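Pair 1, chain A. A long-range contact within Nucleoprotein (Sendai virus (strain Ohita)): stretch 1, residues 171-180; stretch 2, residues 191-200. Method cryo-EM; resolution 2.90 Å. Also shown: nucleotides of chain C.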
# COMPACT_ATOMS: atom_id res chain seq x y z
N ILE A 171 -6.56 10.06 9.50
CA ILE A 171 -5.33 9.30 9.34
C ILE A 171 -5.57 8.03 8.54
O ILE A 171 -4.76 7.65 7.68
CB ILE A 171 -4.73 9.00 10.73
CG1 ILE A 171 -4.27 10.31 11.36
CG2 ILE A 171 -3.59 8.02 10.62
CD1 ILE A 171 -3.80 10.16 12.76
N VAL A 172 -6.69 7.35 8.79
CA VAL A 172 -7.08 6.19 8.00
C VAL A 172 -7.18 6.56 6.54
O VAL A 172 -6.81 5.78 5.66
CB VAL A 172 -8.39 5.61 8.54
CG1 VAL A 172 -9.16 4.89 7.46
CG2 VAL A 172 -8.10 4.68 9.66
N GLN A 173 -7.68 7.76 6.24
CA GLN A 173 -7.79 8.15 4.85
C GLN A 173 -6.44 8.43 4.22
O GLN A 173 -6.23 8.16 3.04
CB GLN A 173 -8.70 9.36 4.73
CG GLN A 173 -10.13 9.04 4.99
CD GLN A 173 -11.01 10.21 4.73
OE1 GLN A 173 -11.56 10.35 3.64
NE2 GLN A 173 -11.15 11.07 5.72
N VAL A 174 -5.50 8.98 5.00
CA VAL A 174 -4.14 9.13 4.48
C VAL A 174 -3.55 7.76 4.13
O VAL A 174 -2.93 7.58 3.07
CB VAL A 174 -3.27 9.87 5.51
CG1 VAL A 174 -1.83 9.94 5.05
CG2 VAL A 174 -3.81 11.26 5.74
N TRP A 175 -3.78 6.77 4.98
CA TRP A 175 -3.30 5.43 4.68
C TRP A 175 -4.00 4.83 3.46
O TRP A 175 -3.38 4.14 2.64
CB TRP A 175 -3.49 4.54 5.91
CG TRP A 175 -2.53 4.84 7.00
CD1 TRP A 175 -2.59 5.85 7.89
CD2 TRP A 175 -1.35 4.11 7.30
NE1 TRP A 175 -1.53 5.81 8.74
CE2 TRP A 175 -0.74 4.74 8.40
CE3 TRP A 175 -0.74 2.98 6.76
CZ2 TRP A 175 0.43 4.29 8.96
CZ3 TRP A 175 0.42 2.54 7.32
CH2 TRP A 175 0.99 3.18 8.41
N ILE A 176 -5.30 5.09 3.33
CA ILE A 176 -6.03 4.61 2.16
C ILE A 176 -5.45 5.22 0.90
O ILE A 176 -5.40 4.58 -0.16
CB ILE A 176 -7.53 4.92 2.30
CG1 ILE A 176 -8.14 4.10 3.43
CG2 ILE A 176 -8.26 4.57 1.04
CD1 ILE A 176 -9.51 4.54 3.81
N VAL A 177 -5.01 6.48 0.98
CA VAL A 177 -4.29 7.06 -0.15
C VAL A 177 -3.05 6.24 -0.45
O VAL A 177 -2.81 5.86 -1.60
CB VAL A 177 -3.93 8.53 0.13
CG1 VAL A 177 -2.99 9.03 -0.93
CG2 VAL A 177 -5.17 9.38 0.19
N LEU A 178 -2.26 5.92 0.58
CA LEU A 178 -1.06 5.12 0.36
C LEU A 178 -1.36 3.80 -0.35
O LEU A 178 -0.49 3.26 -1.03
CB LEU A 178 -0.33 4.83 1.68
CG LEU A 178 0.97 4.04 1.51
CD1 LEU A 178 1.97 4.85 0.73
CD2 LEU A 178 1.56 3.59 2.82
N VAL A 179 -2.57 3.27 -0.18
CA VAL A 179 -2.89 1.97 -0.79
C VAL A 179 -2.54 1.95 -2.28
O VAL A 179 -2.03 0.95 -2.80
CB VAL A 179 -4.37 1.61 -0.57
CG1 VAL A 179 -4.72 0.34 -1.32
CG2 VAL A 179 -4.65 1.41 0.88
N LYS A 180 -2.80 3.05 -3.00
CA LYS A 180 -2.55 3.10 -4.43
C LYS A 180 -1.73 4.30 -4.87
O LYS A 180 -1.53 4.48 -6.07
CB LYS A 180 -3.86 3.07 -5.21
CG LYS A 180 -4.34 1.69 -5.55
CD LYS A 180 -5.48 1.73 -6.52
CE LYS A 180 -5.86 0.35 -6.97
NZ LYS A 180 -6.92 0.41 -7.99
N GLY A 191 -9.61 4.21 -6.73
CA GLY A 191 -9.24 3.19 -5.77
C GLY A 191 -9.34 3.68 -4.34
O GLY A 191 -9.67 2.91 -3.44
N PHE A 192 -9.08 4.97 -4.13
CA PHE A 192 -9.23 5.53 -2.80
C PHE A 192 -10.67 5.45 -2.35
O PHE A 192 -10.95 5.05 -1.22
CB PHE A 192 -8.77 6.99 -2.76
CG PHE A 192 -9.07 7.68 -1.46
CD1 PHE A 192 -10.26 8.35 -1.27
CD2 PHE A 192 -8.18 7.62 -0.41
CE1 PHE A 192 -10.54 8.95 -0.07
CE2 PHE A 192 -8.46 8.22 0.78
CZ PHE A 192 -9.64 8.89 0.95
N PHE A 193 -11.61 5.86 -3.20
CA PHE A 193 -13.00 5.87 -2.76
C PHE A 193 -13.55 4.45 -2.68
O PHE A 193 -14.41 4.16 -1.85
CB PHE A 193 -13.82 6.76 -3.68
CG PHE A 193 -13.53 8.21 -3.48
CD1 PHE A 193 -13.75 8.80 -2.25
CD2 PHE A 193 -12.98 8.97 -4.49
CE1 PHE A 193 -13.46 10.13 -2.05
CE2 PHE A 193 -12.69 10.30 -4.29
CZ PHE A 193 -12.93 10.87 -3.07
N ASN A 194 -13.00 3.54 -3.49
CA ASN A 194 -13.36 2.14 -3.36
C ASN A 194 -12.91 1.57 -2.01
O ASN A 194 -13.66 0.84 -1.36
CB ASN A 194 -12.76 1.35 -4.52
CG ASN A 194 -13.20 -0.09 -4.54
OD1 ASN A 194 -14.39 -0.39 -4.54
ND2 ASN A 194 -12.24 -1.01 -4.58
N ARG A 195 -11.67 1.88 -1.63
CA ARG A 195 -11.11 1.46 -0.32
C ARG A 195 -11.87 2.15 0.82
O ARG A 195 -12.17 1.49 1.83
CB ARG A 195 -9.62 1.79 -0.24
CG ARG A 195 -8.71 0.73 -0.85
CD ARG A 195 -9.15 -0.68 -0.49
NE ARG A 195 -9.96 -1.27 -1.54
CZ ARG A 195 -10.89 -2.19 -1.34
NH1 ARG A 195 -11.14 -2.63 -0.12
NH2 ARG A 195 -11.58 -2.67 -2.36
N LEU A 196 -12.17 3.44 0.64
CA LEU A 196 -12.86 4.30 1.65
C LEU A 196 -14.31 3.85 1.90
O LEU A 196 -14.84 4.16 2.98
CB LEU A 196 -12.81 5.76 1.22
CG LEU A 196 -13.40 6.75 2.22
CD1 LEU A 196 -12.56 6.80 3.49
CD2 LEU A 196 -13.52 8.14 1.61
N GLU A 197 -14.90 3.15 0.92
CA GLU A 197 -16.31 2.70 0.99
C GLU A 197 -16.50 1.75 2.19
O GLU A 197 -17.50 1.92 2.90
CB GLU A 197 -16.68 2.01 -0.32
CG GLU A 197 -18.17 1.75 -0.47
CD GLU A 197 -18.55 1.12 -1.80
OE1 GLU A 197 -17.67 1.02 -2.68
OE2 GLU A 197 -19.73 0.73 -1.96
N ALA A 198 -15.56 0.84 2.41
CA ALA A 198 -15.68 -0.11 3.54
C ALA A 198 -15.68 0.66 4.87
O ALA A 198 -16.52 0.36 5.73
CB ALA A 198 -14.55 -1.10 3.49
N PHE A 199 -14.77 1.63 4.99
CA PHE A 199 -14.64 2.46 6.22
C PHE A 199 -15.90 3.31 6.45
O PHE A 199 -16.35 3.40 7.60
CB PHE A 199 -13.36 3.28 6.17
CG PHE A 199 -12.10 2.46 6.33
CD1 PHE A 199 -11.66 2.09 7.59
CD2 PHE A 199 -11.39 2.04 5.22
CE1 PHE A 199 -10.51 1.32 7.73
CE2 PHE A 199 -10.24 1.27 5.37
CZ PHE A 199 -9.81 0.92 6.63
N ARG A 200 -16.44 3.90 5.38
CA ARG A 200 -17.65 4.75 5.52
C ARG A 200 -18.83 3.90 6.01
O ARG A 200 -19.52 4.34 6.95
CB ARG A 200 -17.95 5.48 4.21
CG ARG A 200 -17.01 6.65 3.94
CD ARG A 200 -17.67 7.79 3.20
NE ARG A 200 -17.65 7.62 1.75
CZ ARG A 200 -18.08 8.53 0.89
NH1 ARG A 200 -18.02 8.29 -0.41
NH2 ARG A 200 -18.57 9.67 1.32
P U C 6 -12.78 -4.70 -4.80
OP1 U C 6 -14.24 -4.49 -4.81
OP2 U C 6 -11.89 -3.54 -4.91
O5' U C 6 -12.40 -5.50 -3.48
C5' U C 6 -12.89 -6.81 -3.25
C4' U C 6 -12.10 -7.49 -2.17
O4' U C 6 -10.80 -7.89 -2.68
C3' U C 6 -11.77 -6.65 -0.95
O3' U C 6 -12.85 -6.48 -0.05
C2' U C 6 -10.57 -7.39 -0.37
O2' U C 6 -10.98 -8.56 0.32
C1' U C 6 -9.85 -7.83 -1.65
N1 U C 6 -8.76 -6.89 -2.02
C2 U C 6 -7.50 -7.12 -1.49
O2 U C 6 -7.25 -8.04 -0.76
N3 U C 6 -6.54 -6.22 -1.83
C4 U C 6 -6.69 -5.13 -2.63
O4 U C 6 -5.72 -4.41 -2.84
C5 U C 6 -8.01 -4.95 -3.14
C6 U C 6 -8.97 -5.81 -2.83
P U C 4 -4.31 -1.35 -10.22
OP1 U C 4 -5.22 -0.19 -10.31
OP2 U C 4 -3.57 -1.64 -8.98
O5' U C 4 -5.12 -2.66 -10.56
C5' U C 4 -6.04 -2.69 -11.63
C4' U C 4 -6.89 -3.93 -11.59
O4' U C 4 -6.06 -5.11 -11.67
C3' U C 4 -7.69 -4.17 -10.33
O3' U C 4 -8.83 -3.35 -10.21
C2' U C 4 -8.03 -5.64 -10.47
O2' U C 4 -9.03 -5.80 -11.46
C1' U C 4 -6.73 -6.19 -11.05
N1 U C 4 -5.84 -6.80 -10.03
C2 U C 4 -6.19 -8.03 -9.49
O2 U C 4 -7.19 -8.64 -9.77
N3 U C 4 -5.33 -8.55 -8.58
C4 U C 4 -4.17 -7.98 -8.16
O4 U C 4 -3.50 -8.58 -7.33
C5 U C 4 -3.86 -6.73 -8.75
C6 U C 4 -4.69 -6.19 -9.65
P U C 5 -9.18 -2.65 -8.81
OP1 U C 5 -10.13 -1.56 -9.08
OP2 U C 5 -7.91 -2.38 -8.10
O5' U C 5 -9.91 -3.77 -7.96
C5' U C 5 -10.85 -4.66 -8.55
C4' U C 5 -10.88 -5.98 -7.84
O4' U C 5 -9.62 -6.66 -7.99
C3' U C 5 -11.08 -5.94 -6.34
O3' U C 5 -12.42 -5.71 -5.98
C2' U C 5 -10.56 -7.29 -5.90
O2' U C 5 -11.53 -8.29 -6.14
C1' U C 5 -9.41 -7.52 -6.89
N1 U C 5 -8.07 -7.27 -6.32
C2 U C 5 -7.51 -8.23 -5.50
O2 U C 5 -8.06 -9.25 -5.18
N3 U C 5 -6.26 -7.95 -5.04
C4 U C 5 -5.53 -6.84 -5.32
O4 U C 5 -4.41 -6.73 -4.83
C5 U C 5 -6.17 -5.90 -6.18
C6 U C 5 -7.38 -6.15 -6.65

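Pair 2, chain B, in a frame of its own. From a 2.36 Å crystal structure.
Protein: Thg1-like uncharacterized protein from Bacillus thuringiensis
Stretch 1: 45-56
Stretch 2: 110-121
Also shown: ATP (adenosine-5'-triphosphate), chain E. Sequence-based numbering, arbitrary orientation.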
# COMPACT_ATOMS: atom_id res chain seq x y z
N PHE B 45 -38.52 -3.54 9.20
CA PHE B 45 -37.79 -2.39 9.72
C PHE B 45 -38.02 -2.20 11.22
O PHE B 45 -39.16 -2.15 11.67
CB PHE B 45 -38.17 -1.12 8.96
N ASP B 46 -36.93 -2.11 11.97
CA ASP B 46 -37.01 -1.89 13.42
C ASP B 46 -36.65 -0.45 13.78
O ASP B 46 -35.55 0.01 13.48
CB ASP B 46 -36.09 -2.88 14.15
CG ASP B 46 -36.21 -2.77 15.66
OD1 ASP B 46 -37.03 -3.50 16.25
OD2 ASP B 46 -35.48 -1.95 16.26
N GLN B 47 -37.59 0.25 14.41
CA GLN B 47 -37.39 1.65 14.76
C GLN B 47 -36.32 1.83 15.83
O GLN B 47 -35.56 2.80 15.81
CB GLN B 47 -38.71 2.26 15.24
CG GLN B 47 -38.65 3.76 15.52
CD GLN B 47 -38.75 4.60 14.26
OE1 GLN B 47 -39.13 4.10 13.20
NE2 GLN B 47 -38.41 5.88 14.38
N ASP B 48 -36.25 0.88 16.76
CA ASP B 48 -35.26 0.94 17.84
C ASP B 48 -33.84 0.75 17.31
O ASP B 48 -32.92 1.46 17.72
CB ASP B 48 -35.57 -0.10 18.92
CG ASP B 48 -36.69 0.33 19.83
OD1 ASP B 48 -36.85 1.55 20.06
OD2 ASP B 48 -37.43 -0.55 20.33
N LEU B 49 -33.67 -0.21 16.41
CA LEU B 49 -32.37 -0.50 15.83
C LEU B 49 -31.89 0.66 14.96
O LEU B 49 -30.74 1.08 15.04
CB LEU B 49 -32.42 -1.78 15.00
CG LEU B 49 -31.11 -2.20 14.33
CD1 LEU B 49 -30.10 -2.64 15.37
CD2 LEU B 49 -31.36 -3.30 13.31
N ALA B 50 -32.80 1.18 14.14
CA ALA B 50 -32.48 2.29 13.24
C ALA B 50 -32.08 3.55 14.01
O ALA B 50 -31.16 4.26 13.61
CB ALA B 50 -33.65 2.57 12.31
N GLU B 51 -32.78 3.82 15.11
CA GLU B 51 -32.48 5.00 15.92
C GLU B 51 -31.20 4.83 16.73
O GLU B 51 -30.64 5.81 17.24
CB GLU B 51 -33.65 5.33 16.85
CG GLU B 51 -34.87 5.89 16.14
CD GLU B 51 -36.00 6.24 17.09
OE1 GLU B 51 -35.81 6.11 18.32
OE2 GLU B 51 -37.08 6.63 16.60
N ALA B 52 -30.73 3.59 16.85
CA ALA B 52 -29.47 3.31 17.52
C ALA B 52 -28.31 3.62 16.58
O ALA B 52 -27.24 4.04 17.02
CB ALA B 52 -29.43 1.86 17.98
N PHE B 53 -28.53 3.40 15.29
CA PHE B 53 -27.56 3.76 14.27
C PHE B 53 -27.49 5.27 14.11
O PHE B 53 -26.42 5.84 13.89
CB PHE B 53 -27.91 3.12 12.92
CG PHE B 53 -27.40 1.72 12.76
CD1 PHE B 53 -26.06 1.48 12.49
CD2 PHE B 53 -28.26 0.64 12.87
CE1 PHE B 53 -25.59 0.19 12.34
CE2 PHE B 53 -27.79 -0.66 12.72
CZ PHE B 53 -26.46 -0.88 12.45
N TRP B 54 -28.64 5.92 14.22
CA TRP B 54 -28.72 7.37 14.06
C TRP B 54 -27.97 8.09 15.18
O TRP B 54 -27.33 9.12 14.95
CB TRP B 54 -30.18 7.83 14.01
CG TRP B 54 -30.95 7.22 12.87
CD1 TRP B 54 -30.44 6.55 11.80
CD2 TRP B 54 -32.37 7.22 12.70
NE1 TRP B 54 -31.45 6.13 10.98
CE2 TRP B 54 -32.65 6.53 11.51
CE3 TRP B 54 -33.44 7.74 13.45
CZ2 TRP B 54 -33.95 6.35 11.04
CZ3 TRP B 54 -34.73 7.55 12.98
CH2 TRP B 54 -34.97 6.87 11.78
N GLU B 55 -28.05 7.54 16.39
CA GLU B 55 -27.30 8.09 17.51
C GLU B 55 -25.81 7.79 17.34
O GLU B 55 -24.96 8.57 17.77
CB GLU B 55 -27.81 7.52 18.84
CG GLU B 55 -29.16 8.06 19.25
CD GLU B 55 -29.15 9.57 19.42
OE1 GLU B 55 -28.38 10.07 20.26
OE2 GLU B 55 -29.91 10.25 18.70
N THR B 56 -25.52 6.65 16.72
CA THR B 56 -24.15 6.29 16.41
C THR B 56 -23.59 7.24 15.36
O THR B 56 -22.47 7.73 15.48
CB THR B 56 -24.06 4.84 15.89
OG1 THR B 56 -24.52 3.94 16.91
CG2 THR B 56 -22.63 4.49 15.53
N ALA B 110 -18.63 1.39 20.19
CA ALA B 110 -18.85 1.88 21.55
C ALA B 110 -20.24 2.48 21.74
O ALA B 110 -20.97 2.10 22.66
CB ALA B 110 -17.77 2.89 21.93
N LYS B 111 -20.60 3.42 20.88
CA LYS B 111 -21.87 4.11 20.98
C LYS B 111 -23.05 3.17 20.73
O LYS B 111 -24.03 3.18 21.48
CB LYS B 111 -21.92 5.30 20.03
CG LYS B 111 -23.25 6.05 20.01
CD LYS B 111 -23.69 6.48 21.41
CE LYS B 111 -22.68 7.42 22.06
NZ LYS B 111 -23.05 7.75 23.47
N PHE B 112 -22.95 2.36 19.68
CA PHE B 112 -24.04 1.46 19.29
C PHE B 112 -24.38 0.47 20.40
O PHE B 112 -25.55 0.34 20.78
CB PHE B 112 -23.67 0.71 18.01
CG PHE B 112 -24.81 -0.07 17.42
CD1 PHE B 112 -25.69 0.54 16.54
CD2 PHE B 112 -25.00 -1.40 17.73
CE1 PHE B 112 -26.74 -0.17 15.99
CE2 PHE B 112 -26.04 -2.12 17.18
CZ PHE B 112 -26.91 -1.50 16.31
N ASN B 113 -23.37 -0.22 20.91
CA ASN B 113 -23.57 -1.17 22.00
C ASN B 113 -24.17 -0.51 23.24
O ASN B 113 -25.05 -1.08 23.88
CB ASN B 113 -22.26 -1.88 22.35
CG ASN B 113 -21.97 -3.05 21.43
OD1 ASN B 113 -22.86 -3.86 21.14
ND2 ASN B 113 -20.73 -3.16 20.97
N GLU B 114 -23.70 0.69 23.56
CA GLU B 114 -24.20 1.43 24.72
C GLU B 114 -25.70 1.71 24.61
O GLU B 114 -26.46 1.41 25.53
CB GLU B 114 -23.45 2.75 24.89
CG GLU B 114 -24.10 3.70 25.88
CD GLU B 114 -23.41 5.05 25.96
OE1 GLU B 114 -22.53 5.23 26.83
OE2 GLU B 114 -23.76 5.94 25.15
N VAL B 115 -26.10 2.29 23.49
CA VAL B 115 -27.50 2.64 23.26
C VAL B 115 -28.39 1.40 23.19
O VAL B 115 -29.48 1.38 23.77
CB VAL B 115 -27.66 3.46 21.96
CG1 VAL B 115 -29.13 3.61 21.59
CG2 VAL B 115 -26.99 4.82 22.11
N MET B 116 -27.92 0.37 22.50
CA MET B 116 -28.72 -0.83 22.28
C MET B 116 -28.96 -1.61 23.57
O MET B 116 -29.96 -2.30 23.71
CB MET B 116 -28.06 -1.72 21.23
CG MET B 116 -29.06 -2.51 20.40
SD MET B 116 -30.13 -1.46 19.41
CE MET B 116 -31.29 -2.67 18.79
N ARG B 117 -28.03 -1.49 24.52
CA ARG B 117 -28.17 -2.18 25.79
C ARG B 117 -29.42 -1.69 26.50
O ARG B 117 -30.13 -2.46 27.14
CB ARG B 117 -26.94 -1.94 26.66
CG ARG B 117 -25.80 -2.92 26.41
CD ARG B 117 -26.32 -4.32 26.16
NE ARG B 117 -25.32 -5.34 26.47
CZ ARG B 117 -24.72 -6.10 25.56
NH1 ARG B 117 -24.81 -5.80 24.27
NH2 ARG B 117 -24.04 -7.18 25.94
N GLU B 118 -29.68 -0.39 26.37
CA GLU B 118 -30.73 0.27 27.14
C GLU B 118 -32.05 -0.50 27.04
O GLU B 118 -32.66 -0.84 28.05
CB GLU B 118 -30.95 1.70 26.65
CG GLU B 118 -29.73 2.60 26.76
CD GLU B 118 -29.98 3.99 26.21
OE1 GLU B 118 -29.00 4.73 25.98
OE2 GLU B 118 -31.16 4.35 26.01
N LYS B 119 -32.47 -0.78 25.81
CA LYS B 119 -33.74 -1.45 25.57
C LYS B 119 -33.56 -2.94 25.30
O LYS B 119 -34.53 -3.70 25.31
CB LYS B 119 -34.48 -0.79 24.41
N TYR B 120 -32.32 -3.35 25.05
CA TYR B 120 -32.05 -4.75 24.74
C TYR B 120 -30.77 -5.25 25.41
O TYR B 120 -29.80 -5.56 24.73
CB TYR B 120 -31.94 -4.95 23.23
CG TYR B 120 -33.16 -4.51 22.46
CD1 TYR B 120 -33.28 -3.21 21.98
CD2 TYR B 120 -34.21 -5.39 22.21
CE1 TYR B 120 -34.40 -2.80 21.27
CE2 TYR B 120 -35.33 -5.00 21.50
CZ TYR B 120 -35.42 -3.70 21.04
OH TYR B 120 -36.53 -3.30 20.34
N PRO B 121 -30.77 -5.33 26.75
CA PRO B 121 -29.57 -5.77 27.47
C PRO B 121 -29.26 -7.25 27.25
O PRO B 121 -28.18 -7.71 27.63
CB PRO B 121 -29.92 -5.50 28.93
CG PRO B 121 -31.40 -5.58 28.98
CD PRO B 121 -31.89 -5.04 27.67
PG ATP E . -21.42 -9.48 7.13
O1G ATP E . -21.38 -9.76 5.65
O2G ATP E . -20.38 -10.21 7.94
O3G ATP E . -21.53 -8.01 7.47
PB ATP E . -24.22 -9.35 7.50
O1B ATP E . -24.12 -8.05 8.26
O2B ATP E . -25.32 -10.32 7.87
O3B ATP E . -22.82 -10.13 7.60
PA ATP E . -25.25 -7.79 5.44
O1A ATP E . -25.52 -7.93 3.96
O2A ATP E . -24.62 -6.53 5.98
O3A ATP E . -24.36 -9.04 5.93
O5' ATP E . -26.61 -8.06 6.25
C5' ATP E . -27.34 -6.99 6.85
C4' ATP E . -28.48 -7.57 7.68
O4' ATP E . -28.94 -6.62 8.64
C3' ATP E . -29.67 -7.94 6.81
O3' ATP E . -29.82 -9.37 6.77
C2' ATP E . -30.88 -7.32 7.48
O2' ATP E . -31.88 -8.31 7.74
C1' ATP E . -30.36 -6.74 8.78
N9 ATP E . -30.97 -5.41 9.06
C8 ATP E . -30.53 -4.22 8.60
N7 ATP E . -31.32 -3.21 9.04
C5 ATP E . -32.29 -3.75 9.80
C6 ATP E . -33.45 -3.24 10.57
N6 ATP E . -33.74 -1.92 10.62
N1 ATP E . -34.21 -4.14 11.23
C2 ATP E . -33.94 -5.46 11.19
N3 ATP E . -32.90 -5.99 10.51
C4 ATP E . -32.06 -5.20 9.81

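Pair 1 and pair 2 share one backbone arrangement: two helices running in roughly opposed directions, at 134° in pair 1 and 140° in pair 2, with axes approaching to 8.7 and 8.6 Å. The N, CA and C atoms of 14 central residues superpose with an RMSD of 0.5 Å, and the buried areas are similar, 494 and 536 Å².

The closest correspondence is Phe192(A) with Phe112(B), whose side-chain centres lie 1.0 Å apart. Both have a t chi1, and both leave the backbone sideways before the ring end comes nearer the partner helix. The ring surroundings differ. Around Phe192(A) are aliphatic groups, with CD2 3.4 Å from Ile176(A) CG2 and 3.5 Å from Val177(A) CG2, while Gln173(A) O lies at the ring edge. Phe112(B) is instead a knob among Leu49(B), Ala52(B), Phe53(B) and Thr56(B). At the position of Val177(A), Phe53(B) offers a ring face to the edge of Phe112(B), with centroids 4.5 Å apart.

Ile176(A) and Ala52(B) both point toward the opposite helix, but they fill the space differently. Ile176(A) is itself a knob, among Phe192(A), Arg195(A), Leu196(A) and Phe199(A); its CD1 reaches Leu196(A) CD1 at 3.8 Å and Phe199(A) CD2 at 3.4 Å. Ala52(B) has only a methyl, and the opposing chains come to it: Met116(B) SD, at the position of Leu196(A), lies 3.7 Å from Ala52(B) CB, and Val115(B) CG1, matching Arg195(A), lies 4.0 Å from that same CB.

Gln173(A) matches Leu49(B). The amide oxygen OE1 of Gln173(A) lies 3.6 Å from Leu196(A) CD2, whereas Leu49(B) makes an apolar contact, its CD1 3.6 Å from Met116(B) CE.

Arg195(A) and Val115(B) both start toward the partner. Arg195(A) packs its CB 3.3 Å from Ile176(A) CG2, then leads its end away to U6, where NH2 makes a weak hydrogen bond to OP2 at 2.7 Å; Val115(B) remains aliphatic. Val179(A) and Glu55(B) also match and point toward the partner helix, with Val179(A) CG1 4.0 Å from Arg195(A) CG and Glu55(B) CB 4.3 Å from Val115(B) CG2.

At one end, Gly191(A) matches Lys111(B). An ideal CB on the glycine would lie 2.6 Å from Lys180(A) CD, whereas Lys111(B) packs CG 3.7 Å from Thr56(B) CA and sends its end away into a salt bridge, NZ to Glu114(B) OE2 at 2.6 Å.

At the other end, Val172(A) CG1 sits over the face of Phe199(A), 3.8 Å from its CD1. Asp48(B), at the position of Val172(A), accepts a hydrogen bond at OD2 from Tyr120(B) OH at 2.9 Å; Tyr120(B) falls at the position of Arg200(A), while Phe199(A) matches Lys119(B).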